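Local coordinates for protein ectonucleoside triphosphate diphosphohydrolase 4 (Homo sapiens, PDB 6WG5) that belongs to the GDA1/CD39 nucleoside phosphatase family, probably built on the two-domain fold of the actin-like ATPase clan, at residues V45-S50 with L130-M135; R54-C59 with Q478-A483; F185-F190 with L470-K475; A256-G261 with H269-Y274. All blocks are in the same frame, centred on the assembly; numbering follows the deposited sequence.

Interaction 1: residues V45-S50 with L130-M135; sequences VVDCGS and LCTAGM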
loop_
_atom_site.group_PDB
_atom_site.type_symbol
_atom_site.label_atom_id
_atom_site.label_comp_id
_atom_site.label_asym_id
_atom_site.label_seq_id
_atom_site.Cartn_x
_atom_site.Cartn_y
_atom_site.Cartn_z
ATOM N N VAL A 45 -12.941 -7.169 10.260
ATOM C CA VAL A 45 -12.318 -7.424 8.968
ATOM C C VAL A 45 -11.187 -8.420 9.174
ATOM O O VAL A 45 -10.382 -8.268 10.101
ATOM C CB VAL A 45 -11.780 -6.132 8.324
ATOM C CG1 VAL A 45 -11.233 -6.416 6.928
ATOM C CG2 VAL A 45 -12.865 -5.071 8.269
ATOM N N VAL A 46 -11.125 -9.434 8.315
ATOM C CA VAL A 46 -10.049 -10.418 8.324
ATOM C C VAL A 46 -9.221 -10.220 7.061
ATOM O O VAL A 46 -9.747 -10.309 5.944
ATOM C CB VAL A 46 -10.589 -11.854 8.412
ATOM C CG1 VAL A 46 -9.466 -12.871 8.227
ATOM C CG2 VAL A 46 -11.277 -12.078 9.746
ATOM N N ASP A 47 -7.931 -9.954 7.240
ATOM C CA ASP A 47 -6.981 -9.887 6.135
ATOM C C ASP A 47 -6.362 -11.269 5.954
ATOM O O ASP A 47 -5.555 -11.705 6.780
ATOM C CB ASP A 47 -5.912 -8.832 6.410
ATOM C CG ASP A 47 -4.729 -8.933 5.462
ATOM O OD1 ASP A 47 -4.882 -9.501 4.358
ATOM O OD2 ASP A 47 -3.639 -8.438 5.824
ATOM N N CYS A 48 -6.739 -11.956 4.877
ATOM C CA CYS A 48 -6.230 -13.296 4.575
ATOM C C CYS A 48 -5.100 -13.161 3.560
ATOM O O CYS A 48 -5.316 -13.214 2.349
ATOM C CB CYS A 48 -7.344 -14.198 4.060
ATOM S SG CYS A 48 -8.456 -14.810 5.346
ATOM N N GLY A 49 -3.876 -12.992 4.066
ATOM C CA GLY A 49 -2.711 -12.867 3.219
ATOM C C GLY A 49 -2.060 -14.208 2.927
ATOM O O GLY A 49 -2.545 -15.271 3.312
ATOM N N SER A 50 -0.930 -14.140 2.222
ATOM C CA SER A 50 -0.200 -15.355 1.874
ATOM C C SER A 50 0.481 -15.955 3.099
ATOM O O SER A 50 0.339 -17.151 3.378
ATOM C CB SER A 50 0.831 -15.056 0.785
ATOM O OG SER A 50 0.210 -14.559 -0.388
ATOM N N LEU A 130 -11.514 -10.861 3.637
ATOM C CA LEU A 130 -10.996 -10.430 2.345
ATOM C C LEU A 130 -9.601 -11.007 2.157
ATOM O O LEU A 130 -8.699 -10.736 2.958
ATOM C CB LEU A 130 -10.975 -8.902 2.261
ATOM C CG LEU A 130 -12.284 -8.230 2.685
ATOM C CD1 LEU A 130 -12.129 -6.719 2.700
ATOM C CD2 LEU A 130 -13.429 -8.646 1.771
ATOM N N CYS A 131 -9.426 -11.799 1.102
ATOM C CA CYS A 131 -8.182 -12.506 0.836
ATOM C C CYS A 131 -7.431 -11.827 -0.301
ATOM O O CYS A 131 -8.045 -11.324 -1.246
ATOM C CB CYS A 131 -8.457 -13.969 0.480
ATOM S SG CYS A 131 -9.753 -14.735 1.483
ATOM N N THR A 132 -6.101 -11.829 -0.210
ATOM C CA THR A 132 -5.275 -11.104 -1.168
ATOM C C THR A 132 -4.500 -12.053 -2.079
ATOM O O THR A 132 -5.105 -12.834 -2.820
ATOM C CB THR A 132 -4.322 -10.159 -0.428
ATOM O OG1 THR A 132 -3.578 -10.892 0.553
ATOM C CG2 THR A 132 -5.102 -9.044 0.254
ATOM N N ALA A 133 -3.164 -12.001 -2.034
ATOM C CA ALA A 133 -2.359 -12.668 -3.054
ATOM C C ALA A 133 -2.365 -14.184 -2.893
ATOM O O ALA A 133 -2.254 -14.910 -3.889
ATOM C CB ALA A 133 -0.926 -12.142 -3.012
ATOM N N GLY A 134 -2.483 -14.682 -1.662
ATOM C CA GLY A 134 -2.447 -16.120 -1.455
ATOM C C GLY A 134 -3.535 -16.849 -2.219
ATOM O O GLY A 134 -3.300 -17.921 -2.783
ATOM N N MET A 135 -4.739 -16.279 -2.249
ATOM C CA MET A 135 -5.872 -16.903 -2.920
ATOM C C MET A 135 -5.997 -16.500 -4.381
ATOM O O MET A 135 -6.694 -17.185 -5.140
ATOM C CB MET A 135 -7.170 -16.542 -2.192
ATOM C CG MET A 135 -7.312 -17.188 -0.824
ATOM S SD MET A 135 -8.047 -18.831 -0.903
ATOM C CE MET A 135 -9.730 -18.430 -1.379
HETATM O O HOH W 1 -2.433 -8.351 2.362
#
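Leu-130 reaches across to Val-46 and Cys-48 with both of its backbone polar atoms: its N donates to Val-46 O at 3.0 Å and its O accepts from Cys-48 N, in a nearly linear bond (179°). One step on, Thr-132 N closes on Cys-48 O at 3.0 Å, so three bonds hold the strand ends in parallel. On one face Cys-48 CB packs on Cys-131 SG at 3.6 Å; the two sulfurs, Cys-48 SG and Cys-131 SG, stay 4.1 Å apart and form no disulfide. On the other face Val-45 CG1 meets Leu-130 CD1, and Asp-47 sets OD1 near Thr-132 CG2, the two side chains crossing at about a right angle. Asp-47 CG is anti to the backbone N (chi1 167°). Its OD2 forms a salt bridge with Arg-54 NH1, while a water links OD1 weakly to Thr-132 OG1. Helix 479-487 covers this face through Thr-480, Ala-483 and Trp-479. Beyond the strands, Ser-50 OG lies over the start of helix 133-136 beside Ala-133 CB. The sequences DCGS and TAGM probably belong to apyrase conserved regions 1 and 2 of this family, paired here at adjacent strand ends of the actin-like fold.

Interaction 2: residues R54-C59 with Q478-A483; sequences RVFVYC and QWTLGA
Tyr-58 reaches from strand 54-59 to helix 479-483, where its hydroxyl meets Thr-480 and its ring meets Leu-481. CB leaves the strand toward the helix, and CG lies anti to the carbonyl carbon (chi1 -62°), which starts the ring across the gap. Along one side of the ring, CD1 and CE1 lie against Leu-481 CD1, the closer of them, CE1, at 3.7 Å; CE1 also approaches Leu-481 CB. On the other side CE2 comes near the Thr-480 carbonyl oxygen, and at the far end of the ring CZ sits close to Leu-481 CA at 3.9 Å. At the tip, OH is hydrogen-bonded to Thr-480 OG1 at 2.6 Å, with OG1 at the ring edge and in its plane, and it touches Gln-478 CB at 3.6 Å. Thr-480 OG1 also stands 3.6 Å above one face of the Phe-56 ring, offset toward the rim, while Thr-480 CG2 touches the ring atoms CD2 and CE2. Gln-478, bent at chi2, brings OE1 to Phe-56 CE1 at 3.7 Å, its amide plane 53° from the ring. Further out, Ile-73 packs on Tyr-58 and Val-85 on Phe-56. The strand and helix axes cross at -52°, 9.9 Å apart. The two buried hydroxyls share one hydrogen bond, in which either may donate, and it adds a directional polar link between strand and helix to the ring and methyl packing.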
loop_
_atom_site.group_PDB
_atom_site.type_symbol
_atom_site.label_atom_id
_atom_site.label_comp_id
_atom_site.label_asym_id
_atom_site.label_seq_id
_atom_site.Cartn_x
_atom_site.Cartn_y
_atom_site.Cartn_z
ATOM N N ARG A 54 -4.924 -12.042 9.597
ATOM C CA ARG A 54 -5.073 -11.120 10.711
ATOM C C ARG A 54 -6.512 -10.632 10.768
ATOM O O ARG A 54 -7.185 -10.512 9.741
ATOM C CB ARG A 54 -4.122 -9.915 10.586
ATOM C CG ARG A 54 -2.727 -10.272 10.091
ATOM C CD ARG A 54 -2.638 -10.224 8.573
ATOM N NE ARG A 54 -1.492 -10.973 8.065
ATOM C CZ ARG A 54 -1.138 -11.027 6.784
ATOM N NH1 ARG A 54 -1.837 -10.370 5.868
ATOM N NH2 ARG A 54 -0.080 -11.738 6.418
ATOM N N VAL A 55 -6.980 -10.350 11.981
ATOM C CA VAL A 55 -8.333 -9.863 12.215
ATOM C C VAL A 55 -8.247 -8.524 12.931
ATOM O O VAL A 55 -7.421 -8.342 13.832
ATOM C CB VAL A 55 -9.171 -10.870 13.031
ATOM C CG1 VAL A 55 -8.464 -11.230 14.330
ATOM C CG2 VAL A 55 -10.566 -10.317 13.308
ATOM N N PHE A 56 -9.101 -7.586 12.523
ATOM C CA PHE A 56 -9.173 -6.263 13.129
ATOM C C PHE A 56 -10.613 -5.988 13.527
ATOM O O PHE A 56 -11.530 -6.208 12.730
ATOM C CB PHE A 56 -8.690 -5.171 12.164
ATOM C CG PHE A 56 -7.302 -5.392 11.633
ATOM C CD1 PHE A 56 -6.223 -4.718 12.179
ATOM C CD2 PHE A 56 -7.079 -6.262 10.580
ATOM C CE1 PHE A 56 -4.947 -4.916 11.689
ATOM C CE2 PHE A 56 -5.805 -6.463 10.087
ATOM C CZ PHE A 56 -4.738 -5.790 10.642
ATOM N N VAL A 57 -10.811 -5.510 14.751
ATOM C CA VAL A 57 -12.122 -5.074 15.218
ATOM C C VAL A 57 -12.142 -3.554 15.196
ATOM O O VAL A 57 -11.295 -2.903 15.820
ATOM C CB VAL A 57 -12.433 -5.612 16.624
ATOM C CG1 VAL A 57 -13.808 -5.135 17.083
ATOM C CG2 VAL A 57 -12.367 -7.131 16.639
ATOM N N TYR A 58 -13.104 -2.990 14.474
ATOM C CA TYR A 58 -13.307 -1.554 14.412
ATOM C C TYR A 58 -14.625 -1.195 15.080
ATOM O O TYR A 58 -15.597 -1.953 15.017
ATOM C CB TYR A 58 -13.315 -1.058 12.963
ATOM C CG TYR A 58 -12.017 -1.300 12.230
ATOM C CD1 TYR A 58 -10.982 -0.380 12.292
ATOM C CD2 TYR A 58 -11.829 -2.449 11.477
ATOM C CE1 TYR A 58 -9.794 -0.596 11.627
ATOM C CE2 TYR A 58 -10.644 -2.674 10.807
ATOM C CZ TYR A 58 -9.630 -1.744 10.886
ATOM O OH TYR A 58 -8.447 -1.960 10.220
ATOM N N CYS A 59 -14.650 -0.034 15.725
ATOM C CA CYS A 59 -15.859 0.479 16.345
ATOM C C CYS A 59 -16.038 1.941 15.967
ATOM O O CYS A 59 -15.115 2.598 15.480
ATOM C CB CYS A 59 -15.821 0.321 17.872
ATOM S SG CYS A 59 -14.414 1.116 18.677
ATOM N N GLN A 478 -3.702 0.787 7.742
ATOM C CA GLN A 478 -4.552 -0.394 7.651
ATOM C C GLN A 478 -5.412 -0.272 6.399
ATOM O O GLN A 478 -6.370 0.507 6.376
ATOM C CB GLN A 478 -5.438 -0.531 8.889
ATOM C CG GLN A 478 -4.758 -0.222 10.215
ATOM C CD GLN A 478 -3.704 -1.244 10.588
ATOM O OE1 GLN A 478 -3.418 -2.167 9.826
ATOM N NE2 GLN A 478 -3.123 -1.085 11.772
ATOM N N TRP A 479 -5.079 -1.037 5.356
ATOM C CA TRP A 479 -5.991 -1.108 4.218
ATOM C C TRP A 479 -7.324 -1.710 4.637
ATOM O O TRP A 479 -8.355 -1.425 4.017
ATOM C CB TRP A 479 -5.374 -1.901 3.061
ATOM C CG TRP A 479 -5.249 -3.390 3.269
ATOM C CD1 TRP A 479 -4.120 -4.077 3.604
ATOM C CD2 TRP A 479 -6.286 -4.373 3.130
ATOM N NE1 TRP A 479 -4.388 -5.422 3.690
ATOM C CE2 TRP A 479 -5.711 -5.629 3.404
ATOM C CE3 TRP A 479 -7.645 -4.311 2.805
ATOM C CZ2 TRP A 479 -6.446 -6.811 3.365
ATOM C CZ3 TRP A 479 -8.372 -5.488 2.768
ATOM C CH2 TRP A 479 -7.771 -6.720 3.045
ATOM N N THR A 480 -7.327 -2.528 5.693
ATOM C CA THR A 480 -8.583 -3.035 6.234
ATOM C C THR A 480 -9.466 -1.903 6.746
ATOM O O THR A 480 -10.695 -2.035 6.770
ATOM C CB THR A 480 -8.307 -4.039 7.355
ATOM O OG1 THR A 480 -7.450 -3.444 8.337
ATOM C CG2 THR A 480 -7.646 -5.295 6.801
ATOM N N LEU A 481 -8.861 -0.786 7.160
ATOM C CA LEU A 481 -9.646 0.362 7.603
ATOM C C LEU A 481 -10.407 0.989 6.442
ATOM O O LEU A 481 -11.571 1.380 6.592
ATOM C CB LEU A 481 -8.736 1.393 8.268
ATOM C CG LEU A 481 -9.396 2.702 8.702
ATOM C CD1 LEU A 481 -10.540 2.447 9.668
ATOM C CD2 LEU A 481 -8.358 3.619 9.326
ATOM N N GLY A 482 -9.766 1.108 5.279
ATOM C CA GLY A 482 -10.476 1.585 4.106
ATOM C C GLY A 482 -11.543 0.616 3.647
ATOM O O GLY A 482 -12.562 1.029 3.085
ATOM N N ALA A 483 -11.331 -0.681 3.878
ATOM C CA ALA A 483 -12.331 -1.676 3.505
ATOM C C ALA A 483 -13.582 -1.540 4.363
ATOM O O ALA A 483 -14.696 -1.426 3.839
ATOM C CB ALA A 483 -11.740 -3.080 3.630
#

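Interaction 3: residues F185-F190 with L470-K475; sequences FVLGRF and LQVYDK
Leu-187 and Val-472 meet at about a right angle, with Leu-187 CD2 set against Val-472 CG1 at 3.5 Å. Having CG1 anti to the backbone N (chi1 -176°), Val-472 offers that methyl to both neighbours, since Val-186 CG2 also approaches it, at 4.2 Å. Tyr-473 comes in obliquely to Leu-187: CE2, CZ and OH all lie about 3.9 Å from Leu-187 CD2. The same ring turns its edge to the backbone, where Val-186 O lies in the ring plane beside CE2. Val-472 CG1 stands over one face of its neighbour's ring, offset toward the rim, so the methyl is bordered by both Leu-187 and the tyrosine. No hydrogen bond joins the two segments; Val-186 O instead accepts from Arg-22 NE. A helix C-cap shapes one side and a beta turn the other. Gly-188 (phi 79°) is part of a Schellman motif just after Leu-187, whose CD2 end reaches the contact, and a type I' turn from Val-472 to Lys-475 carries Tyr-473 at its second position. The packing joins the C-terminal end of helix 172-186 to the loop between strand 466-468 and helix 479-487, with Arg-26 of helix 18-28 against Tyr-473 and Leu-481 of helix 479-487 against Val-186.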
loop_
_atom_site.group_PDB
_atom_site.type_symbol
_atom_site.label_atom_id
_atom_site.label_comp_id
_atom_site.label_asym_id
_atom_site.label_seq_id
_atom_site.Cartn_x
_atom_site.Cartn_y
_atom_site.Cartn_z
ATOM N N PHE A 185 -8.244 8.790 5.127
ATOM C CA PHE A 185 -9.222 8.887 6.202
ATOM C C PHE A 185 -8.568 9.370 7.490
ATOM O O PHE A 185 -9.022 10.346 8.099
ATOM C CB PHE A 185 -9.902 7.538 6.411
ATOM C CG PHE A 185 -10.960 7.560 7.467
ATOM C CD1 PHE A 185 -12.145 8.242 7.260
ATOM C CD2 PHE A 185 -10.770 6.901 8.668
ATOM C CE1 PHE A 185 -13.123 8.267 8.230
ATOM C CE2 PHE A 185 -11.744 6.922 9.642
ATOM C CZ PHE A 185 -12.925 7.607 9.423
ATOM N N VAL A 186 -7.495 8.702 7.921
ATOM C CA VAL A 186 -6.824 9.109 9.154
ATOM C C VAL A 186 -6.250 10.510 9.013
ATOM O O VAL A 186 -6.187 11.264 9.991
ATOM C CB VAL A 186 -5.732 8.090 9.546
ATOM C CG1 VAL A 186 -6.348 6.727 9.816
ATOM C CG2 VAL A 186 -4.663 7.989 8.467
ATOM N N LEU A 187 -5.827 10.886 7.805
ATOM C CA LEU A 187 -5.348 12.242 7.567
ATOM C C LEU A 187 -6.476 13.263 7.515
ATOM O O LEU A 187 -6.195 14.462 7.413
ATOM C CB LEU A 187 -4.550 12.296 6.262
ATOM C CG LEU A 187 -3.212 11.548 6.239
ATOM C CD1 LEU A 187 -2.549 11.709 4.882
ATOM C CD2 LEU A 187 -2.280 12.033 7.337
ATOM N N GLY A 188 -7.732 12.825 7.576
ATOM C CA GLY A 188 -8.851 13.743 7.608
ATOM C C GLY A 188 -9.240 14.333 6.274
ATOM O O GLY A 188 -9.954 15.341 6.242
ATOM N N ARG A 189 -8.804 13.735 5.167
ATOM C CA ARG A 189 -9.057 14.303 3.849
ATOM C C ARG A 189 -10.483 14.084 3.367
ATOM O O ARG A 189 -10.872 14.680 2.357
ATOM C CB ARG A 189 -8.074 13.715 2.836
ATOM C CG ARG A 189 -6.616 13.854 3.253
ATOM C CD ARG A 189 -6.252 15.304 3.541
ATOM N NE ARG A 189 -4.889 15.437 4.042
ATOM C CZ ARG A 189 -3.814 15.594 3.276
ATOM N NH1 ARG A 189 -3.930 15.634 1.958
ATOM N NH2 ARG A 189 -2.618 15.707 3.835
ATOM N N PHE A 190 -11.262 13.253 4.053
ATOM C CA PHE A 190 -12.680 13.103 3.762
ATOM C C PHE A 190 -13.552 13.945 4.683
ATOM O O PHE A 190 -14.773 13.972 4.506
ATOM C CB PHE A 190 -13.077 11.627 3.858
ATOM C CG PHE A 190 -12.277 10.732 2.957
ATOM C CD1 PHE A 190 -12.046 11.081 1.636
ATOM C CD2 PHE A 190 -11.740 9.549 3.433
ATOM C CE1 PHE A 190 -11.309 10.261 0.805
ATOM C CE2 PHE A 190 -11.000 8.725 2.606
ATOM C CZ PHE A 190 -10.786 9.082 1.292
ATOM N N LEU A 470 7.131 5.305 7.617
ATOM C CA LEU A 470 6.753 3.940 7.945
ATOM C C LEU A 470 5.329 3.845 8.466
ATOM O O LEU A 470 4.672 2.817 8.269
ATOM C CB LEU A 470 7.717 3.367 8.992
ATOM C CG LEU A 470 8.074 1.882 8.897
ATOM C CD1 LEU A 470 8.656 1.518 7.531
ATOM C CD2 LEU A 470 9.061 1.528 9.998
ATOM N N GLN A 471 4.838 4.900 9.109
ATOM C CA GLN A 471 3.491 4.922 9.650
ATOM C C GLN A 471 2.973 6.353 9.606
ATOM O O GLN A 471 3.717 7.298 9.326
ATOM C CB GLN A 471 3.460 4.356 11.073
ATOM C CG GLN A 471 4.538 4.900 11.994
ATOM C CD GLN A 471 4.640 4.117 13.287
ATOM O OE1 GLN A 471 4.266 2.945 13.349
ATOM N NE2 GLN A 471 5.147 4.763 14.333
ATOM N N VAL A 472 1.679 6.502 9.873
ATOM C CA VAL A 472 1.007 7.795 9.857
ATOM C C VAL A 472 0.354 8.003 11.214
ATOM O O VAL A 472 -0.359 7.121 11.707
ATOM C CB VAL A 472 -0.035 7.882 8.727
ATOM C CG1 VAL A 472 -0.652 9.270 8.677
ATOM C CG2 VAL A 472 0.606 7.538 7.395
ATOM N N TYR A 473 0.593 9.168 11.813
ATOM C CA TYR A 473 0.128 9.449 13.169
ATOM C C TYR A 473 0.493 8.301 14.106
ATOM O O TYR A 473 -0.297 7.877 14.953
ATOM C CB TYR A 473 -1.378 9.730 13.181
ATOM C CG TYR A 473 -1.768 10.984 12.421
ATOM C CD1 TYR A 473 -0.885 12.051 12.299
ATOM C CD2 TYR A 473 -3.014 11.100 11.821
ATOM C CE1 TYR A 473 -1.232 13.195 11.607
ATOM C CE2 TYR A 473 -3.369 12.245 11.125
ATOM C CZ TYR A 473 -2.473 13.287 11.021
ATOM O OH TYR A 473 -2.812 14.430 10.332
ATOM N N ASP A 474 1.713 7.788 13.934
ATOM C CA ASP A 474 2.290 6.774 14.815
ATOM C C ASP A 474 1.500 5.469 14.784
ATOM O O ASP A 474 1.478 4.723 15.765
ATOM C CB ASP A 474 2.409 7.294 16.251
ATOM C CG ASP A 474 3.408 8.431 16.377
ATOM O OD1 ASP A 474 4.625 8.157 16.319
ATOM O OD2 ASP A 474 2.977 9.595 16.532
ATOM N N LYS A 475 0.859 5.173 13.655
ATOM C CA LYS A 475 0.136 3.922 13.479
ATOM C C LYS A 475 0.301 3.438 12.047
ATOM O O LYS A 475 0.323 4.241 11.110
ATOM C CB LYS A 475 -1.355 4.079 13.806
ATOM C CG LYS A 475 -1.640 4.397 15.265
ATOM C CD LYS A 475 -3.133 4.411 15.553
ATOM C CE LYS A 475 -3.422 4.866 16.977
ATOM N NZ LYS A 475 -4.883 4.986 17.241
#

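Interaction 4: residues A256-G261 with H269-Y274; sequences AEFNLG and HVYRVY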
loop_
_atom_site.group_PDB
_atom_site.type_symbol
_atom_site.label_atom_id
_atom_site.label_comp_id
_atom_site.label_asym_id
_atom_site.label_seq_id
_atom_site.Cartn_x
_atom_site.Cartn_y
_atom_site.Cartn_z
ATOM N N ALA A 256 -10.430 3.386 -10.581
ATOM C CA ALA A 256 -11.561 3.016 -9.742
ATOM C C ALA A 256 -12.400 4.256 -9.473
ATOM O O ALA A 256 -11.865 5.302 -9.091
ATOM C CB ALA A 256 -11.092 2.393 -8.425
ATOM N N GLU A 257 -13.708 4.139 -9.684
ATOM C CA GLU A 257 -14.650 5.222 -9.431
ATOM C C GLU A 257 -15.676 4.740 -8.419
ATOM O O GLU A 257 -16.421 3.792 -8.690
ATOM C CB GLU A 257 -15.324 5.670 -10.727
ATOM C CG GLU A 257 -14.447 6.574 -11.572
ATOM C CD GLU A 257 -14.779 6.507 -13.048
ATOM O OE1 GLU A 257 -13.853 6.259 -13.849
ATOM O OE2 GLU A 257 -15.963 6.693 -13.406
ATOM N N PHE A 258 -15.710 5.388 -7.258
ATOM C CA PHE A 258 -16.544 4.949 -6.152
ATOM C C PHE A 258 -17.078 6.164 -5.406
ATOM O O PHE A 258 -16.663 7.303 -5.643
ATOM C CB PHE A 258 -15.762 4.034 -5.203
ATOM C CG PHE A 258 -14.495 4.647 -4.681
ATOM C CD1 PHE A 258 -14.491 5.360 -3.495
ATOM C CD2 PHE A 258 -13.308 4.517 -5.381
ATOM C CE1 PHE A 258 -13.328 5.928 -3.013
ATOM C CE2 PHE A 258 -12.141 5.079 -4.905
ATOM C CZ PHE A 258 -12.150 5.786 -3.720
ATOM N N ASN A 259 -18.008 5.900 -4.489
ATOM C CA ASN A 259 -18.657 6.932 -3.690
ATOM C C ASN A 259 -18.582 6.518 -2.228
ATOM O O ASN A 259 -19.129 5.478 -1.848
ATOM C CB ASN A 259 -20.113 7.123 -4.123
ATOM C CG ASN A 259 -20.773 8.310 -3.453
ATOM O OD1 ASN A 259 -20.216 8.910 -2.531
ATOM N ND2 ASN A 259 -21.974 8.649 -3.905
ATOM N N LEU A 260 -17.900 7.326 -1.413
ATOM C CA LEU A 260 -17.735 7.002 -0.001
ATOM C C LEU A 260 -18.911 7.450 0.851
ATOM O O LEU A 260 -19.051 6.978 1.985
ATOM C CB LEU A 260 -16.457 7.638 0.544
ATOM C CG LEU A 260 -15.166 6.843 0.367
ATOM C CD1 LEU A 260 -13.972 7.724 0.678
ATOM C CD2 LEU A 260 -15.171 5.622 1.268
ATOM N N GLY A 261 -19.753 8.350 0.342
ATOM C CA GLY A 261 -20.889 8.817 1.103
ATOM C C GLY A 261 -22.030 7.822 1.105
ATOM O O GLY A 261 -22.021 6.813 0.398
ATOM N N HIS A 269 -18.239 13.020 -2.117
ATOM C CA HIS A 269 -17.322 11.933 -1.796
ATOM C C HIS A 269 -17.123 10.963 -2.960
ATOM O O HIS A 269 -16.763 9.803 -2.736
ATOM C CB HIS A 269 -17.820 11.172 -0.567
ATOM C CG HIS A 269 -17.725 11.950 0.706
ATOM N ND1 HIS A 269 -16.537 12.466 1.179
ATOM C CD2 HIS A 269 -18.670 12.291 1.615
ATOM C CE1 HIS A 269 -16.755 13.095 2.318
ATOM N NE2 HIS A 269 -18.041 13.004 2.606
ATOM N N VAL A 270 -17.354 11.407 -4.193
ATOM C CA VAL A 270 -17.054 10.603 -5.375
ATOM C C VAL A 270 -15.607 10.859 -5.774
ATOM O O VAL A 270 -15.202 12.011 -5.973
ATOM C CB VAL A 270 -18.016 10.936 -6.529
ATOM C CG1 VAL A 270 -17.601 10.213 -7.805
ATOM C CG2 VAL A 270 -19.437 10.559 -6.154
ATOM N N TYR A 271 -14.827 9.785 -5.897
ATOM C CA TYR A 271 -13.406 9.883 -6.191
ATOM C C TYR A 271 -13.035 8.976 -7.355
ATOM O O TYR A 271 -13.592 7.885 -7.508
ATOM C CB TYR A 271 -12.554 9.496 -4.972
ATOM C CG TYR A 271 -12.651 10.474 -3.828
ATOM C CD1 TYR A 271 -11.805 11.569 -3.756
ATOM C CD2 TYR A 271 -13.589 10.303 -2.820
ATOM C CE1 TYR A 271 -11.891 12.470 -2.718
ATOM C CE2 TYR A 271 -13.683 11.197 -1.775
ATOM C CZ TYR A 271 -12.831 12.280 -1.729
ATOM O OH TYR A 271 -12.917 13.179 -0.693
ATOM N N ARG A 272 -12.104 9.450 -8.178
ATOM C CA ARG A 272 -11.462 8.644 -9.210
ATOM C C ARG A 272 -10.023 8.401 -8.778
ATOM O O ARG A 272 -9.239 9.351 -8.673
ATOM C CB ARG A 272 -11.511 9.352 -10.565
ATOM C CG ARG A 272 -11.016 8.507 -11.729
ATOM C CD ARG A 272 -10.922 9.307 -13.023
ATOM N NE ARG A 272 -11.952 10.346 -13.113
ATOM C CZ ARG A 272 -11.718 11.648 -13.272
ATOM N NH1 ARG A 272 -12.740 12.494 -13.341
ATOM N NH2 ARG A 272 -10.481 12.115 -13.381
ATOM N N VAL A 273 -9.681 7.140 -8.520
ATOM C CA VAL A 273 -8.365 6.773 -8.009
ATOM C C VAL A 273 -7.689 5.833 -8.997
ATOM O O VAL A 273 -8.282 4.834 -9.422
ATOM C CB VAL A 273 -8.458 6.123 -6.618
ATOM C CG1 VAL A 273 -7.071 5.789 -6.093
ATOM C CG2 VAL A 273 -9.186 7.046 -5.653
ATOM N N TYR A 274 -6.448 6.157 -9.352
ATOM C CA TYR A 274 -5.620 5.320 -10.208
ATOM C C TYR A 274 -4.764 4.415 -9.337
ATOM O O TYR A 274 -4.167 4.876 -8.360
ATOM C CB TYR A 274 -4.740 6.192 -11.103
ATOM C CG TYR A 274 -3.590 5.475 -11.777
ATOM C CD1 TYR A 274 -2.310 5.523 -11.242
ATOM C CD2 TYR A 274 -3.779 4.769 -12.957
ATOM C CE1 TYR A 274 -1.252 4.882 -11.856
ATOM C CE2 TYR A 274 -2.726 4.120 -13.580
ATOM C CZ TYR A 274 -1.465 4.184 -13.026
ATOM O OH TYR A 274 -0.412 3.542 -13.639
HETATM O O HOH W 2 -20.869 11.450 -2.303
#
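Tyr-271 O lies 4.0 Å above one face of the Phe-258 ring, offset toward the rim, and Leu-260 CG is at the ring's edge, in its plane. The far end of the ring meets the partner strand, CE2 against Val-273 CG2 at 3.6 Å and CZ against Tyr-271 CB. The Tyr-271 ring approaches Leu-260 CD1 obliquely; outside the pair it makes a cation-pi contact with Arg-216 and meets the Phe-190 ring at about 65°. The His-269 ring stacks on His-192 and bonds through NE2 to His-68 O, while His-269 CB lies 3.5 Å from Gly-261 N. These groups belong to a beta hairpin in which strand 255-259, outermost of its sheet within the chain, pairs antiparallel with strand 270-279. Ala-256 with Val-273 and Phe-258 with Tyr-271 are hydrogen-bonded pairs, joined by bonds in both directions. Beyond them Leu-260 N donates to His-269 O at 3.0 Å. Val-177, Trp-180 and Ile-181 of helix 172-186 cover the face bearing Ala-256, Phe-258 and Val-273. On the other face Asn-259 packs CG on Val-270 CG2. Asn-259 OD1 accepts from Gly-261 N at 3.0 Å, an Asx turn, and a water bridges that same oxygen, at 2.6 Å, to His-269 N. In the Arg-272 conformer given, one of two, Glu-257 and Arg-272 run side by side in the same direction, touching through their CG atoms without a salt bridge.

Interactions 1 and 2, their centres about 12 Å apart, share the sheet holding strands 40-48 and 53-61, and their segments alternate along the chain; the salt bridge between Asp-47 and Arg-54 ties them. Interaction 4 lies in the other six-stranded sheet, its centre about 23 Å from that of interaction 1. Between the sheets run helices 172-186 and 479-487. Leu-481 of interaction 2 packs on Val-186 of interaction 3, whose Phe-190 touches Leu-260 and Tyr-271 of interaction 4. Along the chain, interaction 4 falls between the two segments of interaction 3, and those in turn between the segments of interaction 2. Late-chain residues thereby close onto early ones, consistent with the two-domain architecture of actin-like folds.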